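Local coordinates for clostripain-related protein (Bacteroides thetaiotaomicron, PDB 6N9J), which is a secreted cysteine protease of the clostripain (C11) family that probably cleaves peptide bonds through an active-site thiol, at residues 36-39 and 40-43; 191-194 and 195-198; 206-209 and 210-214; 214-217 and 218-222. One frame throughout, in Å; residues are numbered along the deposited sequence.

In the fold
Read as a worked example of helix-to-sheet packing in a clan CD cysteine protease, the four contacts run from core to surface. Contact 2, the first turns of helix 193-200, is the most buried and touches the other three. Contact 1 closes helix 24-37 beside it, about 10 Å away between centres, joined by van der Waals packing. Contacts 3 and 4 share Tyr-214 and divide helix 206-221: the first half, nearer the chain's centre, keeps regular helical bonds and alanine, proline and isoleucine side chains against strands, whereas the second leans on tyrosines, weaker backbone bonds and exposed lysines. Prolines and valines dominate contact 2; contact 1 gathers carbonyls around a lysine.

Contact 1. Residues 36-39 and 40-43; sequences EGMQ and SVDD
Met-38 and Val-41 meet where helix 24-37 of the clostripain-family fold runs out through a short 3-10 turn into the loop before strand 46-53. The tight part is built around this pair. Val-41 N donates to Met-38 O at 3.0 Å, the bond of a 3-10 turn, with the donor well above the carbonyl plane. One residue earlier, Ser-40 N reaches Gly-37 O only in a weak bond. The Met-38 side chain swings forward along the chain: CG lies beside the backbone N (chi1 -74°), and further bends at chi2 and chi3 carry the thioether on until CE rests 4.1 Å from Val-41 CB, and equally close to its CG1 branch. The two side chains thus meet at a slant, the methyl of Met-38 also touching Asp-43 CB. This side faces the interior, where Met-38 packs on Leu-48 and Leu-63 of the sheet and both residues lean on Val-197 of helix 193-200.

The opposite character belongs to Gln-39, Ser-40 and Asp-42, which lie exposed. Gln-39 is nevertheless anchored, its NE2 donating to Asp-68 O, while Asp-43 OD2 accepts from the backbone N of Lys-65. Met-38 O and Val-41 O approach to 3.0 Å although both are acceptors; the ammonium of Lys-65 bonds to both, which probably offsets their mutual repulsion. On the buried flank, the other branch of Val-41 drops onto the previous turn, with CG2 at 3.4 Å from Gly-37 O.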
ATOM      1  N   GLU A  36       9.359  11.885 -15.971  1.00 27.51           N
ATOM      2  CA  GLU A  36      10.106  13.028 -15.465  1.00 29.41           C
ATOM      3  C   GLU A  36      11.083  12.617 -14.351  1.00 27.41           C
ATOM      4  O   GLU A  36      12.176  13.166 -14.240  1.00 27.66           O
ATOM      5  CB  GLU A  36       9.154  14.106 -14.948  1.00 33.81           C
ATOM      6  CG  GLU A  36       9.853  15.367 -14.473  1.00 41.29           C
ATOM      7  CD  GLU A  36       8.923  16.299 -13.721  1.00 48.85           C
ATOM      8  OE1 GLU A  36       7.690  16.097 -13.787  1.00 49.63           O
ATOM      9  OE2 GLU A  36       9.426  17.235 -13.057  1.00 52.90           O
ATOM     10  N   GLY A  37      10.684  11.651 -13.529  1.00 24.95           N
ATOM     11  CA  GLY A  37      11.525  11.185 -12.444  1.00 25.57           C
ATOM     12  C   GLY A  37      12.760  10.418 -12.887  1.00 23.90           C
ATOM     13  O   GLY A  37      13.737  10.329 -12.145  1.00 24.88           O
ATOM     14  N   MET A  38      12.734   9.868 -14.093  1.00 22.48           N
ATOM     15  CA  MET A  38      13.894   9.126 -14.585  1.00 23.32           C
ATOM     16  C   MET A  38      15.097  10.030 -14.889  1.00 27.63           C
ATOM     17  O   MET A  38      16.216   9.543 -15.062  1.00 26.26           O
ATOM     18  CB  MET A  38      13.520   8.305 -15.821  1.00 21.80           C
ATOM     19  CG  MET A  38      12.679   7.063 -15.505  1.00 19.19           C
ATOM     20  SD  MET A  38      13.528   5.915 -14.424  1.00 23.07           S
ATOM     21  CE  MET A  38      14.973   5.510 -15.411  1.00 23.13           C
ATOM     22  N   GLN A  39      14.875  11.343 -14.922  1.00 31.86           N
ATOM     23  CA  GLN A  39      15.952  12.289 -15.197  1.00 36.12           C
ATOM     24  C   GLN A  39      17.031  12.272 -14.115  1.00 39.52           C
ATOM     25  O   GLN A  39      18.209  12.477 -14.403  1.00 43.15           O
ATOM     26  CB  GLN A  39      15.393  13.706 -15.363  1.00 37.82           C
ATOM     27  CG  GLN A  39      14.501  13.877 -16.592  1.00 40.65           C
ATOM     28  CD  GLN A  39      15.267  13.720 -17.902  1.00 44.46           C
ATOM     29  OE1 GLN A  39      16.501  13.730 -17.920  1.00 48.70           O
ATOM     30  NE2 GLN A  39      14.536  13.572 -19.005  1.00 42.05           N
ATOM     31  N   SER A  40      16.634  12.015 -12.875  1.00 37.32           N
ATOM     32  CA  SER A  40      17.588  11.972 -11.775  1.00 38.10           C
ATOM     33  C   SER A  40      18.061  10.548 -11.513  1.00 35.03           C
ATOM     34  O   SER A  40      18.732  10.285 -10.520  1.00 37.12           O
ATOM     35  CB  SER A  40      16.965  12.550 -10.507  1.00 40.61           C
ATOM     36  OG  SER A  40      16.281  13.759 -10.785  1.00 44.70           O
ATOM     37  N   VAL A  41      17.687   9.625 -12.393  1.00 30.34           N
ATOM     38  CA  VAL A  41      18.052   8.222 -12.226  1.00 25.60           C
ATOM     39  C   VAL A  41      19.007   7.774 -13.327  1.00 28.63           C
ATOM     40  O   VAL A  41      18.781   8.064 -14.495  1.00 31.12           O
ATOM     41  CB  VAL A  41      16.815   7.301 -12.244  1.00 23.13           C
ATOM     42  CG1 VAL A  41      17.234   5.849 -12.014  1.00 22.55           C
ATOM     43  CG2 VAL A  41      15.788   7.733 -11.197  1.00 21.00           C
ATOM     44  N   ASP A  42      20.072   7.074 -12.945  1.00 31.88           N
ATOM     45  CA  ASP A  42      21.001   6.479 -13.900  1.00 35.55           C
ATOM     46  C   ASP A  42      20.496   5.102 -14.343  1.00 37.51           C
ATOM     47  O   ASP A  42      20.628   4.125 -13.606  1.00 34.70           O
ATOM     48  CB  ASP A  42      22.398   6.371 -13.280  1.00 39.03           C
ATOM     49  CG  ASP A  42      23.444   5.805 -14.248  1.00 44.84           C
ATOM     50  OD1 ASP A  42      23.169   5.702 -15.469  1.00 45.30           O
ATOM     51  OD2 ASP A  42      24.563   5.488 -13.779  1.00 47.56           O
ATOM     52  N   ASP A  43      19.935   5.032 -15.550  1.00 42.75           N
ATOM     53  CA  ASP A  43      19.334   3.797 -16.066  1.00 45.90           C
ATOM     54  C   ASP A  43      20.369   2.732 -16.476  1.00 46.12           C
ATOM     55  O   ASP A  43      20.000   1.654 -16.949  1.00 44.64           O
ATOM     56  CB  ASP A  43      18.408   4.110 -17.257  1.00 49.10           C
ATOM     57  CG  ASP A  43      19.115   4.882 -18.369  1.00 54.77           C
ATOM     58  OD1 ASP A  43      19.926   5.777 -18.052  1.00 57.08           O
ATOM     59  OD2 ASP A  43      18.865   4.589 -19.561  1.00 55.77           O
TER

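Contact 2. Residues 191-194 and 195-198; sequences APYE and VVVP
Val-196 turns CG1 anti to its own N (chi1 163°), which lays that methyl alongside the Tyr-193 ring, 4.2 Å from CD1, and sends CG2 back toward Pro-192 and Ala-191. In Val-195, a chi1 of -80° sets CG2 between the backbone N and the carbonyl carbon, and from there it meets the pyrrolidine of Pro-192, 4.0 Å from CG. Ala-191 CB covers one face of the Tyr-193 ring toward its rim. These methyls wrap the start of helix 193-200, where Pro-192 is the N-cap residue. Its carbonyl oxygen takes two bonds, from Val-195 N at 2.9 Å and Val-196 N at 3.0 Å, arriving from opposite faces of the carbonyl plane. Val-197 N follows with a longer bond to Tyr-193 O, whereas Pro-198 has no N-H to give and rests CD 3.8 Å from Glu-194 O; here the helix kinks. Tyr-193 is held at both ends, N by Glu-33 and OH by Asp-159. Its ring packs against Met-34 of helix 24-37 and Val-108 and Trp-110 of strand 105-110, while Pro-192 and Val-195 lean on Val-217 of helix 206-221.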
ATOM      1  N   ALA A 191       0.857   8.726  -5.661  1.00 21.36           N
ATOM      2  CA  ALA A 191       2.200   9.242  -5.471  1.00 23.26           C
ATOM      3  C   ALA A 191       2.540  10.335  -6.474  1.00 24.97           C
ATOM      4  O   ALA A 191       2.041  10.343  -7.598  1.00 25.16           O
ATOM      5  CB  ALA A 191       3.227   8.108  -5.560  1.00 22.82           C
ATOM      6  N   PRO A 192       3.374  11.287  -6.041  1.00 26.93           N
ATOM      7  CA  PRO A 192       4.098  12.233  -6.897  1.00 24.85           C
ATOM      8  C   PRO A 192       5.351  11.565  -7.476  1.00 25.94           C
ATOM      9  O   PRO A 192       6.470  11.701  -6.944  1.00 20.78           O
ATOM     10  CB  PRO A 192       4.456  13.359  -5.933  1.00 24.41           C
ATOM     11  CG  PRO A 192       4.626  12.644  -4.603  1.00 23.21           C
ATOM     12  CD  PRO A 192       3.571  11.570  -4.606  1.00 24.29           C
ATOM     13  N   TYR A 193       5.167  10.841  -8.577  1.00 28.88           N
ATOM     14  CA  TYR A 193       6.211   9.953  -9.071  1.00 26.03           C
ATOM     15  C   TYR A 193       7.399  10.697  -9.640  1.00 25.56           C
ATOM     16  O   TYR A 193       8.407  10.085  -9.989  1.00 28.08           O
ATOM     17  CB  TYR A 193       5.641   8.995 -10.111  1.00 26.83           C
ATOM     18  CG  TYR A 193       4.840   7.889  -9.474  1.00 22.84           C
ATOM     19  CD1 TYR A 193       5.483   6.831  -8.842  1.00 21.79           C
ATOM     20  CD2 TYR A 193       3.455   7.907  -9.490  1.00 18.51           C
ATOM     21  CE1 TYR A 193       4.772   5.819  -8.246  1.00 24.21           C
ATOM     22  CE2 TYR A 193       2.723   6.889  -8.892  1.00 19.93           C
ATOM     23  CZ  TYR A 193       3.390   5.852  -8.266  1.00 23.84           C
ATOM     24  OH  TYR A 193       2.703   4.832  -7.657  1.00 23.42           O
ATOM     25  N   GLU A 194       7.292  12.018  -9.727  1.00 21.73           N
ATOM     26  CA  GLU A 194       8.429  12.812 -10.159  1.00 22.03           C
ATOM     27  C   GLU A 194       9.499  12.899  -9.065  1.00 19.11           C
ATOM     28  O   GLU A 194      10.659  13.179  -9.359  1.00 18.25           O
ATOM     29  CB  GLU A 194       7.980  14.214 -10.581  1.00 27.70           C
ATOM     30  CG  GLU A 194       7.611  15.138  -9.439  1.00 30.73           C
ATOM     31  CD  GLU A 194       6.166  15.008  -8.967  1.00 34.16           C
ATOM     32  OE1 GLU A 194       5.455  14.039  -9.338  1.00 33.43           O
ATOM     33  OE2 GLU A 194       5.739  15.905  -8.211  1.00 37.80           O
ATOM     34  N   VAL A 195       9.123  12.660  -7.805  1.00 18.73           N
ATOM     35  CA  VAL A 195      10.122  12.591  -6.730  1.00 18.33           C
ATOM     36  C   VAL A 195      10.168  11.222  -6.045  1.00 14.62           C
ATOM     37  O   VAL A 195      11.167  10.874  -5.437  1.00 15.60           O
ATOM     38  CB  VAL A 195       9.902  13.675  -5.647  1.00 20.72           C
ATOM     39  CG1 VAL A 195      10.460  15.018  -6.115  1.00 21.69           C
ATOM     40  CG2 VAL A 195       8.417  13.772  -5.232  1.00 19.12           C
ATOM     41  N   VAL A 196       9.108  10.433  -6.161  1.00 16.44           N
ATOM     42  CA  VAL A 196       9.130   9.075  -5.624  1.00 16.53           C
ATOM     43  C   VAL A 196      10.027   8.139  -6.460  1.00 20.34           C
ATOM     44  O   VAL A 196      10.712   7.278  -5.900  1.00 21.95           O
ATOM     45  CB  VAL A 196       7.704   8.488  -5.522  1.00 15.88           C
ATOM     46  CG1 VAL A 196       7.748   6.966  -5.364  1.00 14.56           C
ATOM     47  CG2 VAL A 196       6.960   9.121  -4.347  1.00 16.64           C
ATOM     48  N   VAL A 197      10.064   8.321  -7.782  1.00 21.64           N
ATOM     49  CA  VAL A 197      10.855   7.422  -8.652  1.00 17.79           C
ATOM     50  C   VAL A 197      12.352   7.416  -8.307  1.00 15.01           C
ATOM     51  O   VAL A 197      12.929   6.340  -8.176  1.00 14.50           O
ATOM     52  CB  VAL A 197      10.670   7.751 -10.170  1.00 18.91           C
ATOM     53  CG1 VAL A 197      11.912   7.354 -10.999  1.00 15.75           C
ATOM     54  CG2 VAL A 197       9.437   7.050 -10.707  1.00 20.23           C
ATOM     55  N   PRO A 198      12.987   8.595  -8.146  1.00 15.20           N
ATOM     56  CA  PRO A 198      14.383   8.487  -7.702  1.00 19.19           C
ATOM     57  C   PRO A 198      14.521   7.842  -6.313  1.00 21.27           C
ATOM     58  O   PRO A 198      15.512   7.158  -6.055  1.00 21.03           O
ATOM     59  CB  PRO A 198      14.863   9.948  -7.677  1.00 19.38           C
ATOM     60  CG  PRO A 198      13.928  10.681  -8.590  1.00 16.66           C
ATOM     61  CD  PRO A 198      12.601   9.996  -8.409  1.00 15.71           C
TER

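Contact 3. Residues 206-209 and 210-214; sequences PAVS and IAENY
Asn-213 grips Ser-209 O twice: ND2 donates at 2.7 Å and the backbone N at 3.1 Å, the two coming from opposite faces of the carbonyl plane. This is the i to i+4 pattern of an alpha-helix, here the first half of helix 206-221, supplemented by a side-chain amide that folds back along the helix. A chi1 of -79° places CG beside the backbone N, and chi2 near -87° then turns the amide so that Ser-209 O lies in its plane; the N-H of ND2 points at the oxygen almost perfectly straight, at 176°. The same register continues through the preceding turn. Ile-210 N bonds to Pro-206 O, Ala-211 N to Ala-207 O and Glu-212 N to Val-208 O, the last nearly along the C=O axis. Further out, Ser-209 OG turns back to Ser-205 O, just ahead of the helix, whereas OE2 of exposed Glu-212 reaches away to accept from Trp-317 NE1.

The buried side is apolar. Ala-207 and Ala-211 lie against Val-242 of strand 239-244, and Ile-210 meets Phe-155 and Leu-157 of strand 155-159. On another flank the partly exposed Asn-213 touches Val-195 and Ala-199 of helix 193-200. Between the segments, side chains mostly press on backbone, as where Ile-210 lays CG1 3.1 Å from Pro-206 O.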
ATOM      1  N   PRO A 206      15.578   3.046   0.981  1.00 20.84           N
ATOM      2  CA  PRO A 206      14.560   3.452  -0.002  1.00 20.10           C
ATOM      3  C   PRO A 206      13.144   3.600   0.565  1.00 21.12           C
ATOM      4  O   PRO A 206      12.428   4.499   0.114  1.00 20.72           O
ATOM      5  CB  PRO A 206      14.600   2.323  -1.048  1.00 21.34           C
ATOM      6  CG  PRO A 206      15.429   1.216  -0.434  1.00 19.95           C
ATOM      7  CD  PRO A 206      16.359   1.889   0.511  1.00 20.67           C
ATOM      8  N   ALA A 207      12.752   2.771   1.532  1.00 19.99           N
ATOM      9  CA  ALA A 207      11.381   2.828   2.050  1.00 20.84           C
ATOM     10  C   ALA A 207      11.130   4.170   2.726  1.00 18.73           C
ATOM     11  O   ALA A 207      10.119   4.825   2.487  1.00 19.71           O
ATOM     12  CB  ALA A 207      11.114   1.673   3.018  1.00 19.30           C
ATOM     13  N   VAL A 208      12.078   4.592   3.548  1.00 18.04           N
ATOM     14  CA  VAL A 208      12.002   5.892   4.197  1.00 17.76           C
ATOM     15  C   VAL A 208      12.025   7.001   3.148  1.00 17.66           C
ATOM     16  O   VAL A 208      11.231   7.940   3.217  1.00 16.44           O
ATOM     17  CB  VAL A 208      13.160   6.089   5.212  1.00 21.44           C
ATOM     18  CG1 VAL A 208      13.162   7.508   5.760  1.00 22.37           C
ATOM     19  CG2 VAL A 208      13.042   5.088   6.348  1.00 21.01           C
ATOM     20  N   SER A 209      12.940   6.885   2.180  1.00 19.07           N
ATOM     21  CA  SER A 209      13.036   7.861   1.093  1.00 18.63           C
ATOM     22  C   SER A 209      11.724   7.998   0.333  1.00 15.16           C
ATOM     23  O   SER A 209      11.307   9.109  -0.008  1.00 13.94           O
ATOM     24  CB  SER A 209      14.143   7.485   0.100  1.00 17.64           C
ATOM     25  OG  SER A 209      15.396   7.389   0.747  1.00 21.29           O
ATOM     26  N   ILE A 210      11.098   6.861   0.039  1.00 14.58           N
ATOM     27  CA  ILE A 210       9.839   6.853  -0.699  1.00 16.61           C
ATOM     28  C   ILE A 210       8.776   7.581   0.118  1.00 18.24           C
ATOM     29  O   ILE A 210       8.054   8.442  -0.407  1.00 20.24           O
ATOM     30  CB  ILE A 210       9.390   5.405  -1.037  1.00 17.82           C
ATOM     31  CG1 ILE A 210      10.330   4.791  -2.081  1.00 14.85           C
ATOM     32  CG2 ILE A 210       7.915   5.379  -1.535  1.00 11.20           C
ATOM     33  CD1 ILE A 210      10.271   3.253  -2.180  1.00 13.26           C
ATOM     34  N   ALA A 211       8.722   7.268   1.415  1.00 19.44           N
ATOM     35  CA  ALA A 211       7.731   7.837   2.330  1.00 13.87           C
ATOM     36  C   ALA A 211       7.867   9.349   2.458  1.00 14.30           C
ATOM     37  O   ALA A 211       6.890  10.081   2.336  1.00 15.70           O
ATOM     38  CB  ALA A 211       7.855   7.198   3.687  1.00 11.25           C
ATOM     39  N   GLU A 212       9.092   9.802   2.708  1.00 15.80           N
ATOM     40  CA  GLU A 212       9.364  11.222   2.879  1.00 15.89           C
ATOM     41  C   GLU A 212       8.984  12.003   1.639  1.00 15.76           C
ATOM     42  O   GLU A 212       8.410  13.079   1.740  1.00 19.80           O
ATOM     43  CB  GLU A 212      10.849  11.455   3.212  1.00 19.01           C
ATOM     44  CG  GLU A 212      11.243  11.125   4.662  1.00 14.39           C
ATOM     45  CD  GLU A 212      10.949  12.254   5.652  1.00 19.30           C
ATOM     46  OE1 GLU A 212      10.592  13.371   5.225  1.00 18.63           O
ATOM     47  OE2 GLU A 212      11.092  12.022   6.879  1.00 22.94           O
ATOM     48  N   ASN A 213       9.312  11.462   0.466  1.00 15.13           N
ATOM     49  CA  ASN A 213       9.051  12.166  -0.781  1.00 14.72           C
ATOM     50  C   ASN A 213       7.565  12.121  -1.123  1.00 12.73           C
ATOM     51  O   ASN A 213       6.996  13.107  -1.588  1.00 13.21           O
ATOM     52  CB  ASN A 213       9.898  11.585  -1.929  1.00 16.11           C
ATOM     53  CG  ASN A 213      11.334  12.085  -1.902  1.00 20.75           C
ATOM     54  OD1 ASN A 213      11.649  13.130  -2.460  1.00 23.01           O
ATOM     55  ND2 ASN A 213      12.207  11.343  -1.239  1.00 22.91           N
ATOM     56  N   TYR A 214       6.937  10.979  -0.884  1.00 13.35           N
ATOM     57  CA  TYR A 214       5.498  10.888  -1.064  1.00 16.85           C
ATOM     58  C   TYR A 214       4.818  11.944  -0.171  1.00 20.53           C
ATOM     59  O   TYR A 214       4.129  12.829  -0.673  1.00 23.74           O
ATOM     60  CB  TYR A 214       5.002   9.487  -0.720  1.00 17.32           C
ATOM     61  CG  TYR A 214       3.599   9.187  -1.183  1.00 18.67           C
ATOM     62  CD1 TYR A 214       3.345   8.046  -1.933  1.00 19.23           C
ATOM     63  CD2 TYR A 214       2.535  10.057  -0.912  1.00 20.51           C
ATOM     64  CE1 TYR A 214       2.077   7.747  -2.371  1.00 24.37           C
ATOM     65  CE2 TYR A 214       1.247   9.779  -1.360  1.00 18.56           C
ATOM     66  CZ  TYR A 214       1.037   8.611  -2.086  1.00 22.80           C
ATOM     67  OH  TYR A 214      -0.197   8.274  -2.563  1.00 27.53           O
TER

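Contact 4. Residues 214-217 and 218-222; sequences YYSV and YAKKY
Tyr-214 and Tyr-218, one turn apart, bring their rings together rim to rim, with CE2 of each 3.5 Å from the other. The planes differ by only 23°, but neither ring covers the face of its partner. Different first torsions, with CG anti to N in Tyr-214 (chi1 -166°) and beside N in Tyr-218 (chi1 -78°), bring the two CE2 rims together. The Tyr-218 ring also presents its edge to Tyr-214 O, which lies in the ring plane.

A second aromatic contact is a CH-pi interaction: Ala-219 CB sits over one face of the Tyr-215 ring, 4.0 Å from its centroid. The Tyr-215 ring also touches Asn-319 and Thr-321 of strand 315-327.

Both contacts belong to the last turns of helix 206-221, and the backbone bonds become longer and weaker along it. Ala-219 N to Tyr-215 O is a regular helical bond at 2.9 Å. Beyond it, Lys-220 N divides between a weak bond to Ser-216 O and one to Val-217 O at 3.3 Å, and Lys-221 N reaches Val-217 O only weakly.

Among side-chain polar groups, the extended Lys-220 runs back past Ser-216 O to place NZ 3.5 Å from Ser-216 OG, a weak bond on the exposed side.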
ATOM      1  N   TYR A 214       6.937  10.979  -0.884  1.00 13.35           N
ATOM      2  CA  TYR A 214       5.498  10.888  -1.064  1.00 16.85           C
ATOM      3  C   TYR A 214       4.818  11.944  -0.171  1.00 20.53           C
ATOM      4  O   TYR A 214       4.129  12.829  -0.673  1.00 23.74           O
ATOM      5  CB  TYR A 214       5.002   9.487  -0.720  1.00 17.32           C
ATOM      6  CG  TYR A 214       3.599   9.187  -1.183  1.00 18.67           C
ATOM      7  CD1 TYR A 214       3.345   8.046  -1.933  1.00 19.23           C
ATOM      8  CD2 TYR A 214       2.535  10.057  -0.912  1.00 20.51           C
ATOM      9  CE1 TYR A 214       2.077   7.747  -2.371  1.00 24.37           C
ATOM     10  CE2 TYR A 214       1.247   9.779  -1.360  1.00 18.56           C
ATOM     11  CZ  TYR A 214       1.037   8.611  -2.086  1.00 22.80           C
ATOM     12  OH  TYR A 214      -0.197   8.274  -2.563  1.00 27.53           O
ATOM     13  N   TYR A 215       5.015  11.842   1.141  1.00 20.57           N
ATOM     14  CA  TYR A 215       4.378  12.760   2.078  1.00 17.55           C
ATOM     15  C   TYR A 215       4.614  14.242   1.780  1.00 18.44           C
ATOM     16  O   TYR A 215       3.696  15.052   1.869  1.00 16.72           O
ATOM     17  CB  TYR A 215       4.857  12.455   3.499  1.00 18.75           C
ATOM     18  CG  TYR A 215       4.237  13.373   4.525  1.00 20.20           C
ATOM     19  CD1 TYR A 215       2.925  13.182   4.942  1.00 22.47           C
ATOM     20  CD2 TYR A 215       4.950  14.440   5.064  1.00 22.95           C
ATOM     21  CE1 TYR A 215       2.337  14.012   5.865  1.00 20.68           C
ATOM     22  CE2 TYR A 215       4.371  15.277   6.007  1.00 24.93           C
ATOM     23  CZ  TYR A 215       3.057  15.056   6.394  1.00 23.03           C
ATOM     24  OH  TYR A 215       2.451  15.884   7.306  1.00 21.46           O
ATOM     25  N   SER A 216       5.849  14.598   1.436  1.00 21.39           N
ATOM     26  CA  SER A 216       6.226  16.000   1.363  1.00 24.19           C
ATOM     27  C   SER A 216       5.458  16.806   0.312  1.00 24.67           C
ATOM     28  O   SER A 216       5.198  17.993   0.504  1.00 27.41           O
ATOM     29  CB  SER A 216       7.725  16.120   1.103  1.00 29.27           C
ATOM     30  OG  SER A 216       8.135  17.470   1.198  1.00 34.38           O
ATOM     31  N   VAL A 217       5.095  16.186  -0.802  1.00 21.13           N
ATOM     32  CA  VAL A 217       4.374  16.939  -1.817  1.00 21.07           C
ATOM     33  C   VAL A 217       2.952  17.253  -1.328  1.00 20.48           C
ATOM     34  O   VAL A 217       2.461  18.372  -1.490  1.00 23.55           O
ATOM     35  CB  VAL A 217       4.341  16.185  -3.161  1.00 18.94           C
ATOM     36  CG1 VAL A 217       3.304  16.784  -4.097  1.00 16.85           C
ATOM     37  CG2 VAL A 217       5.727  16.224  -3.808  1.00 19.22           C
ATOM     38  N   TYR A 218       2.309  16.279  -0.699  1.00 17.80           N
ATOM     39  CA  TYR A 218       0.953  16.480  -0.193  1.00 19.74           C
ATOM     40  C   TYR A 218       0.940  17.433   0.991  1.00 22.22           C
ATOM     41  O   TYR A 218       0.040  18.275   1.104  1.00 23.53           O
ATOM     42  CB  TYR A 218       0.313  15.139   0.182  1.00 19.86           C
ATOM     43  CG  TYR A 218      -0.170  14.394  -1.034  1.00 22.42           C
ATOM     44  CD1 TYR A 218      -1.428  14.647  -1.568  1.00 22.83           C
ATOM     45  CD2 TYR A 218       0.647  13.465  -1.674  1.00 24.33           C
ATOM     46  CE1 TYR A 218      -1.866  13.985  -2.698  1.00 25.58           C
ATOM     47  CE2 TYR A 218       0.218  12.796  -2.804  1.00 24.52           C
ATOM     48  CZ  TYR A 218      -1.040  13.056  -3.312  1.00 26.15           C
ATOM     49  OH  TYR A 218      -1.466  12.390  -4.443  1.00 25.15           O
ATOM     50  N   ALA A 219       1.941  17.304   1.861  1.00 21.60           N
ATOM     51  CA  ALA A 219       2.108  18.207   3.000  1.00 21.77           C
ATOM     52  C   ALA A 219       2.236  19.668   2.567  1.00 22.93           C
ATOM     53  O   ALA A 219       1.832  20.573   3.292  1.00 20.70           O
ATOM     54  CB  ALA A 219       3.317  17.802   3.817  1.00 21.60           C
ATOM     55  N   LYS A 220       2.782  19.906   1.377  1.00 25.29           N
ATOM     56  CA  LYS A 220       3.020  21.280   0.959  1.00 28.17           C
ATOM     57  C   LYS A 220       1.818  21.960   0.292  1.00 28.11           C
ATOM     58  O   LYS A 220       1.737  23.190   0.277  1.00 31.65           O
ATOM     59  CB  LYS A 220       4.245  21.339   0.045  1.00 34.00           C
ATOM     60  CG  LYS A 220       5.532  21.479   0.839  1.00 38.98           C
ATOM     61  CD  LYS A 220       6.769  21.166   0.025  1.00 44.85           C
ATOM     62  CE  LYS A 220       8.030  21.460   0.838  1.00 47.57           C
ATOM     63  NZ  LYS A 220       9.193  20.660   0.371  1.00 48.62           N
ATOM     64  N   LYS A 221       0.878  21.189  -0.242  1.00 23.84           N
ATOM     65  CA  LYS A 221      -0.314  21.805  -0.812  1.00 26.95           C
ATOM     66  C   LYS A 221      -1.528  21.581   0.090  1.00 25.57           C
ATOM     67  O   LYS A 221      -2.661  21.893  -0.276  1.00 22.53           O
ATOM     68  CB  LYS A 221      -0.575  21.278  -2.222  1.00 30.10           C
ATOM     69  CG  LYS A 221      -0.276  19.812  -2.399  1.00 33.71           C
ATOM     70  CD  LYS A 221      -0.619  19.354  -3.810  1.00 36.82           C
ATOM     71  CE  LYS A 221       0.061  20.216  -4.858  1.00 42.17           C
ATOM     72  NZ  LYS A 221      -0.299  19.777  -6.246  1.00 45.15           N
ATOM     73  N   TYR A 222      -1.267  21.066   1.286  1.00 26.39           N
ATOM     74  CA  TYR A 222      -2.311  20.812   2.264  1.00 29.88           C
ATOM     75  C   TYR A 222      -2.972  22.092   2.752  1.00 32.13           C
ATOM     76  O   TYR A 222      -2.316  23.093   3.043  1.00 29.97           O
ATOM     77  CB  TYR A 222      -1.742  20.044   3.444  1.00 28.98           C
ATOM     78  CG  TYR A 222      -2.652  19.922   4.644  1.00 28.32           C
ATOM     79  CD1 TYR A 222      -3.755  19.071   4.630  1.00 27.70           C
ATOM     80  CD2 TYR A 222      -2.378  20.617   5.815  1.00 27.98           C
ATOM     81  CE1 TYR A 222      -4.570  18.943   5.743  1.00 26.01           C
ATOM     82  CE2 TYR A 222      -3.197  20.502   6.929  1.00 26.98           C
ATOM     83  CZ  TYR A 222      -4.281  19.658   6.887  1.00 25.30           C
ATOM     84  OH  TYR A 222      -5.081  19.537   7.994  1.00 26.24           O
TER